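Local coordinates for protein Exo-poly-alpha-D-galacturonosidase (Thermotoga maritima, PDB 3JUR) that probably hydrolyses the glycosidic bonds of polygalacturonate, the backbone of pectin, as a hyperthermoactive exo-acting enzyme of glycoside hydrolase family 28 that assembles as a tetramer, at residues E45-A50 with G60-P65; I358-D363 with Y369-R374. All coordinates share one frame; numbering follows the deposited sequence.

Contact 1. Residues E45-A50 with G60-P65; sequences ESFKRA and GRLIVP
Leu62 carries much of the meeting between strand 60-64 and helix 44-57, and its side chain divides its two methyls between two helix residues one turn apart. From CB, which points at the helix, the chain runs on to CG, set anti to the backbone N (chi1 169°). There it forks: CD1 settles against Ala50 CB at 3.6 Å, while CD2 lies 4.0 Å from Phe47 CD1 and still brushes the alanine methyl. The close approach goes with the small side chain of Ala50: its CA and Leu62 CA, 7.0 Å apart, are the nearest such pair of the two segments.

Phe47 leaves the helix less directly, but its ring swings across to the strand. Val64 takes its share here, with CG2 3.9 Å from the rim carbon CE1 of Phe47. The Phe47 side chain crosses those of Leu62 and Val64 at about a right angle, the ring meeting them obliquely. No hydrogen bond joins the segments; the contact is wholly apolar and buried.

Residues 45-50 of the helix run nearly antiparallel to strand 60-64, at 160°. Helix 44-57 lies in the chain between the parallel neighbours 27-29 and 60-64. Leu82 of strand 80-84 touches Phe47, Leu62 and Val64. Through Phe47 the helix reaches side chains of strands 60-64, 68-75 and 80-84, at the N-terminal part of the beta-helix.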
loop_
_atom_site.group_PDB
_atom_site.type_symbol
_atom_site.label_atom_id
_atom_site.label_comp_id
_atom_site.label_asym_id
_atom_site.label_seq_id
_atom_site.Cartn_x
_atom_site.Cartn_y
_atom_site.Cartn_z
ATOM N N GLU D 45 9.706 -31.099 -56.075
ATOM C CA GLU D 45 9.994 -30.573 -57.415
ATOM C C GLU D 45 8.926 -29.601 -57.902
ATOM O O GLU D 45 9.212 -28.698 -58.694
ATOM C CB GLU D 45 10.143 -31.714 -58.427
ATOM C CG GLU D 45 11.434 -32.498 -58.293
ATOM C CD GLU D 45 12.649 -31.702 -58.740
ATOM O OE1 GLU D 45 12.773 -31.416 -59.953
ATOM O OE2 GLU D 45 13.489 -31.376 -57.878
ATOM N N SER D 46 7.699 -29.804 -57.435
ATOM C CA SER D 46 6.594 -28.913 -57.755
ATOM C C SER D 46 6.910 -27.497 -57.299
ATOM O O SER D 46 6.768 -26.552 -58.074
ATOM C CB SER D 46 5.299 -29.411 -57.114
ATOM O OG SER D 46 5.003 -30.721 -57.568
ATOM N N PHE D 47 7.358 -27.365 -56.049
ATOM C CA PHE D 47 7.782 -26.077 -55.507
ATOM C C PHE D 47 8.930 -25.483 -56.312
ATOM O O PHE D 47 8.893 -24.304 -56.669
ATOM C CB PHE D 47 8.182 -26.193 -54.026
ATOM C CG PHE D 47 7.012 -26.208 -53.085
ATOM C CD1 PHE D 47 6.393 -25.025 -52.712
ATOM C CD2 PHE D 47 6.517 -27.408 -52.588
ATOM C CE1 PHE D 47 5.298 -25.034 -51.851
ATOM C CE2 PHE D 47 5.431 -27.428 -51.733
ATOM C CZ PHE D 47 4.819 -26.234 -51.358
ATOM N N LYS D 48 9.934 -26.307 -56.602
ATOM C CA LYS D 48 11.150 -25.843 -57.264
ATOM C C LYS D 48 10.856 -25.322 -58.676
ATOM O O LYS D 48 11.358 -24.270 -59.068
ATOM C CB LYS D 48 12.203 -26.956 -57.296
ATOM C CG LYS D 48 13.644 -26.461 -57.338
ATOM C CD LYS D 48 14.505 -27.295 -58.277
ATOM C CE LYS D 48 14.523 -26.691 -59.684
ATOM N NZ LYS D 48 15.023 -27.616 -60.761
ATOM N N ARG D 49 10.026 -26.049 -59.422
ATOM C CA ARG D 49 9.684 -25.662 -60.788
ATOM C C ARG D 49 8.764 -24.438 -60.813
ATOM O O ARG D 49 8.891 -23.578 -61.685
ATOM C CB ARG D 49 9.038 -26.829 -61.531
ATOM C CG ARG D 49 9.595 -27.059 -62.925
ATOM C CD ARG D 49 8.706 -28.011 -63.726
ATOM N NE ARG D 49 8.188 -29.099 -62.892
ATOM C CZ ARG D 49 7.061 -29.766 -63.131
ATOM N NH1 ARG D 49 6.303 -29.470 -64.183
ATOM N NH2 ARG D 49 6.687 -30.732 -62.304
ATOM N N ALA D 50 7.852 -24.359 -59.843
ATOM C CA ALA D 50 6.940 -23.216 -59.730
ATOM C C ALA D 50 7.679 -21.917 -59.412
ATOM O O ALA D 50 7.371 -20.873 -59.984
ATOM C CB ALA D 50 5.865 -23.486 -58.696
ATOM N N GLY D 60 6.670 -13.019 -58.584
ATOM C CA GLY D 60 5.222 -13.090 -58.442
ATOM C C GLY D 60 4.799 -13.958 -57.277
ATOM O O GLY D 60 5.607 -14.243 -56.389
ATOM N N ARG D 61 3.534 -14.381 -57.298
ATOM C CA ARG D 61 2.924 -15.154 -56.217
ATOM C C ARG D 61 2.794 -16.636 -56.573
ATOM O O ARG D 61 2.327 -16.986 -57.659
ATOM C CB ARG D 61 1.541 -14.582 -55.838
ATOM C CG ARG D 61 1.524 -13.066 -55.527
ATOM C CD ARG D 61 0.139 -12.540 -55.089
ATOM N NE ARG D 61 -0.889 -12.694 -56.127
ATOM C CZ ARG D 61 -1.186 -11.788 -57.062
ATOM N NH1 ARG D 61 -0.541 -10.627 -57.125
ATOM N NH2 ARG D 61 -2.142 -12.046 -57.940
ATOM N N LEU D 62 3.220 -17.498 -55.651
ATOM C CA LEU D 62 3.011 -18.940 -55.768
ATOM C C LEU D 62 1.858 -19.330 -54.847
ATOM O O LEU D 62 1.963 -19.222 -53.625
ATOM C CB LEU D 62 4.296 -19.717 -55.416
ATOM C CG LEU D 62 4.263 -21.246 -55.216
ATOM C CD1 LEU D 62 3.573 -21.980 -56.364
ATOM C CD2 LEU D 62 5.658 -21.811 -54.998
ATOM N N ILE D 63 0.756 -19.776 -55.443
ATOM C CA ILE D 63 -0.429 -20.136 -54.673
ATOM C C ILE D 63 -0.405 -21.616 -54.285
ATOM O O ILE D 63 -0.359 -22.497 -55.145
ATOM C CB ILE D 63 -1.741 -19.759 -55.423
ATOM C CG1 ILE D 63 -1.864 -18.232 -55.539
ATOM C CG2 ILE D 63 -2.972 -20.339 -54.714
ATOM C CD1 ILE D 63 -2.788 -17.767 -56.646
ATOM N N VAL D 64 -0.408 -21.861 -52.978
ATOM C CA VAL D 64 -0.547 -23.199 -52.415
ATOM C C VAL D 64 -1.978 -23.323 -51.885
ATOM O O VAL D 64 -2.293 -22.779 -50.822
ATOM C CB VAL D 64 0.463 -23.449 -51.254
ATOM C CG1 VAL D 64 0.351 -24.875 -50.736
ATOM C CG2 VAL D 64 1.891 -23.142 -51.689
ATOM N N PRO D 65 -2.850 -24.036 -52.622
ATOM C CA PRO D 65 -4.266 -24.111 -52.256
ATOM C C PRO D 65 -4.548 -25.092 -51.110
ATOM O O PRO D 65 -3.611 -25.633 -50.507
ATOM C CB PRO D 65 -4.932 -24.586 -53.554
ATOM C CG PRO D 65 -3.885 -25.375 -54.254
ATOM C CD PRO D 65 -2.545 -24.831 -53.831
#

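Contact 2. Residues I358-D363 with Y369-R374; sequences INLRYD and YLPVVR
Across the interior of the right-handed parallel beta-helix of family 28, strand 357-359 and the turn after it face the beginning of strand 372-379. The two strands belong to different sheets of the solenoid, and the chain between them passes through an irregular loop. Side chains alone bridge the gap: no hydrogen bond links the segments, and Leu360 CA and Pro371 CA stand 7.8 Å apart.

Val373 is the shared partner. Its two methyls diverge from CB, with CG1 anti to the backbone N (chi1 -176°) and CG2 beside it, so each serves a different neighbour. CG1 meets Ile358 CG2 at 3.9 Å, the two side chains sliding past one another in opposite directions. CG2 instead confronts Leu360 tip to tip, 3.7 Å from its CD1 and 4.0 Å from its branch carbon CG. The other leucine methyl, CD2, turns also to the proline ring, more loosely, at 4.2 Å from Pro371 CG. All four residues are buried.

At the end of the strand, Asn359 opens an Asx turn, in which its OD1 accepts a hydrogen bond from Arg361 N at 2.9 Å. The donor sits above the carbonyl plane, 59° out of it, and the bond ties the asparagine to the backbone immediately after Leu360.

Strand 357-359 is flanked by strands 327-329 and 388-393 in its parallel sheet, whereas strand 372-379 pairs in parallel with strands 337-349 and 400-406. Val400 touches both Ile358 and Leu360, and Met338 meets Val373, so side chains of the neighbouring coils continue the apolar interior on the two sides of this contact.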
loop_
_atom_site.group_PDB
_atom_site.type_symbol
_atom_site.label_atom_id
_atom_site.label_comp_id
_atom_site.label_asym_id
_atom_site.label_seq_id
_atom_site.Cartn_x
_atom_site.Cartn_y
_atom_site.Cartn_z
ATOM N N ILE D 358 17.582 -9.725 -15.565
ATOM C CA ILE D 358 18.825 -9.340 -16.234
ATOM C C ILE D 358 19.951 -10.149 -15.619
ATOM O O ILE D 358 20.190 -10.080 -14.406
ATOM C CB ILE D 358 19.116 -7.823 -16.153
ATOM C CG1 ILE D 358 17.922 -7.023 -16.687
ATOM C CG2 ILE D 358 20.404 -7.475 -16.938
ATOM C CD1 ILE D 358 18.087 -5.513 -16.590
ATOM N N ASN D 359 20.611 -10.944 -16.455
ATOM C CA ASN D 359 21.608 -11.910 -15.992
ATOM C C ASN D 359 22.908 -11.816 -16.790
ATOM O O ASN D 359 22.909 -12.017 -18.021
ATOM C CB ASN D 359 21.029 -13.329 -16.076
ATOM C CG ASN D 359 21.959 -14.383 -15.495
ATOM O OD1 ASN D 359 22.925 -14.067 -14.789
ATOM N ND2 ASN D 359 21.673 -15.647 -15.793
ATOM N N LEU D 360 24.005 -11.500 -16.098
ATOM C CA LEU D 360 25.309 -11.423 -16.757
ATOM C C LEU D 360 26.174 -12.646 -16.460
ATOM O O LEU D 360 27.383 -12.627 -16.696
ATOM C CB LEU D 360 26.050 -10.125 -16.405
ATOM C CG LEU D 360 25.738 -8.868 -17.218
ATOM C CD1 LEU D 360 24.301 -8.379 -17.014
ATOM C CD2 LEU D 360 26.745 -7.769 -16.880
ATOM N N ARG D 361 25.537 -13.708 -15.965
ATOM C CA ARG D 361 26.218 -14.965 -15.640
ATOM C C ARG D 361 25.620 -16.151 -16.397
ATOM O O ARG D 361 25.602 -17.270 -15.886
ATOM C CB ARG D 361 26.147 -15.245 -14.140
ATOM C CG ARG D 361 26.885 -14.254 -13.280
ATOM C CD ARG D 361 26.299 -14.253 -11.893
ATOM N NE ARG D 361 26.376 -12.927 -11.288
ATOM C CZ ARG D 361 25.933 -12.626 -10.071
ATOM N NH1 ARG D 361 25.368 -13.560 -9.312
ATOM N NH2 ARG D 361 26.061 -11.384 -9.613
ATOM N N TYR D 362 25.138 -15.899 -17.608
ATOM C CA TYR D 362 24.502 -16.920 -18.433
ATOM C C TYR D 362 25.377 -18.161 -18.647
ATOM O O TYR D 362 26.547 -18.039 -19.027
ATOM C CB TYR D 362 24.107 -16.326 -19.780
ATOM C CG TYR D 362 23.306 -17.273 -20.624
ATOM C CD1 TYR D 362 21.960 -17.514 -20.340
ATOM C CD2 TYR D 362 23.889 -17.943 -21.698
ATOM C CE1 TYR D 362 21.217 -18.392 -21.100
ATOM C CE2 TYR D 362 23.145 -18.822 -22.474
ATOM C CZ TYR D 362 21.810 -19.034 -22.169
ATOM O OH TYR D 362 21.062 -19.897 -22.926
ATOM N N ASP D 363 24.789 -19.337 -18.412
ATOM C CA ASP D 363 25.475 -20.655 -18.480
ATOM C C ASP D 363 26.670 -20.802 -17.524
ATOM O O ASP D 363 27.444 -21.755 -17.640
ATOM C CB ASP D 363 25.914 -21.012 -19.917
ATOM C CG ASP D 363 24.771 -21.542 -20.787
ATOM O OD1 ASP D 363 23.638 -21.702 -20.295
ATOM O OD2 ASP D 363 25.015 -21.803 -21.985
ATOM N N TYR D 369 35.727 -10.843 -22.175
ATOM C CA TYR D 369 34.925 -9.871 -22.923
ATOM C C TYR D 369 33.675 -9.441 -22.158
ATOM O O TYR D 369 32.589 -9.990 -22.348
ATOM C CB TYR D 369 34.587 -10.417 -24.316
ATOM C CG TYR D 369 35.804 -10.899 -25.080
ATOM C CD1 TYR D 369 36.558 -10.023 -25.861
ATOM C CD2 TYR D 369 36.214 -12.232 -25.003
ATOM C CE1 TYR D 369 37.698 -10.471 -26.556
ATOM C CE2 TYR D 369 37.334 -12.684 -25.687
ATOM C CZ TYR D 369 38.072 -11.803 -26.460
ATOM O OH TYR D 369 39.179 -12.267 -27.133
ATOM N N LEU D 370 33.851 -8.446 -21.287
ATOM C CA LEU D 370 32.787 -7.962 -20.411
ATOM C C LEU D 370 31.703 -7.234 -21.216
ATOM O O LEU D 370 32.003 -6.296 -21.951
ATOM C CB LEU D 370 33.357 -7.061 -19.303
ATOM C CG LEU D 370 34.333 -7.676 -18.285
ATOM C CD1 LEU D 370 35.160 -6.601 -17.577
ATOM C CD2 LEU D 370 33.617 -8.575 -17.271
ATOM N N PRO D 371 30.442 -7.687 -21.102
ATOM C CA PRO D 371 29.352 -7.069 -21.866
ATOM C C PRO D 371 28.881 -5.747 -21.263
ATOM O O PRO D 371 28.836 -5.597 -20.038
ATOM C CB PRO D 371 28.237 -8.116 -21.802
ATOM C CG PRO D 371 28.511 -8.900 -20.574
ATOM C CD PRO D 371 29.983 -8.850 -20.314
ATOM N N VAL D 372 28.542 -4.796 -22.122
ATOM C CA VAL D 372 27.981 -3.534 -21.666
ATOM C C VAL D 372 26.469 -3.727 -21.577
ATOM O O VAL D 372 25.825 -3.998 -22.587
ATOM C CB VAL D 372 28.330 -2.364 -22.628
ATOM C CG1 VAL D 372 27.682 -1.062 -22.150
ATOM C CG2 VAL D 372 29.850 -2.193 -22.760
ATOM N N VAL D 373 25.916 -3.632 -20.368
ATOM C CA VAL D 373 24.466 -3.779 -20.166
ATOM C C VAL D 373 23.961 -2.552 -19.420
ATOM O O VAL D 373 24.218 -2.385 -18.215
ATOM C CB VAL D 373 24.085 -5.091 -19.410
ATOM C CG1 VAL D 373 22.569 -5.239 -19.305
ATOM C CG2 VAL D 373 24.678 -6.325 -20.114
ATOM N N ARG D 374 23.275 -1.676 -20.156
ATOM C CA ARG D 374 22.791 -0.402 -19.613
ATOM C C ARG D 374 21.564 0.153 -20.334
ATOM O O ARG D 374 21.213 -0.301 -21.432
ATOM C CB ARG D 374 23.911 0.647 -19.570
ATOM C CG ARG D 374 24.977 0.475 -20.630
ATOM C CD ARG D 374 24.896 1.458 -21.780
ATOM N NE ARG D 374 25.710 2.647 -21.534
ATOM C CZ ARG D 374 26.463 3.266 -22.441
ATOM N NH1 ARG D 374 26.543 2.820 -23.688
ATOM N NH2 ARG D 374 27.152 4.341 -22.095
#

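How the contacts relate
Both contacts are buried, apolar and without a hydrogen bond between their segments, yet they use these means at different places in one beta-helix. Contact 1 lies toward the N-terminal end, where a helix packs on a strand and an aromatic ring spans the distance. Contact 2 lies on the other side of the chain's centre and joins the end of one strand and its turn to the start of another across the interior, with branched aliphatic side chains and a proline. They share no strand or helix, although strands 60-64 and 372-379 both have parallel neighbours in adjacent coils. Their centres are about 45 Å apart, and their nearest atoms about 33 Å, so they do not touch.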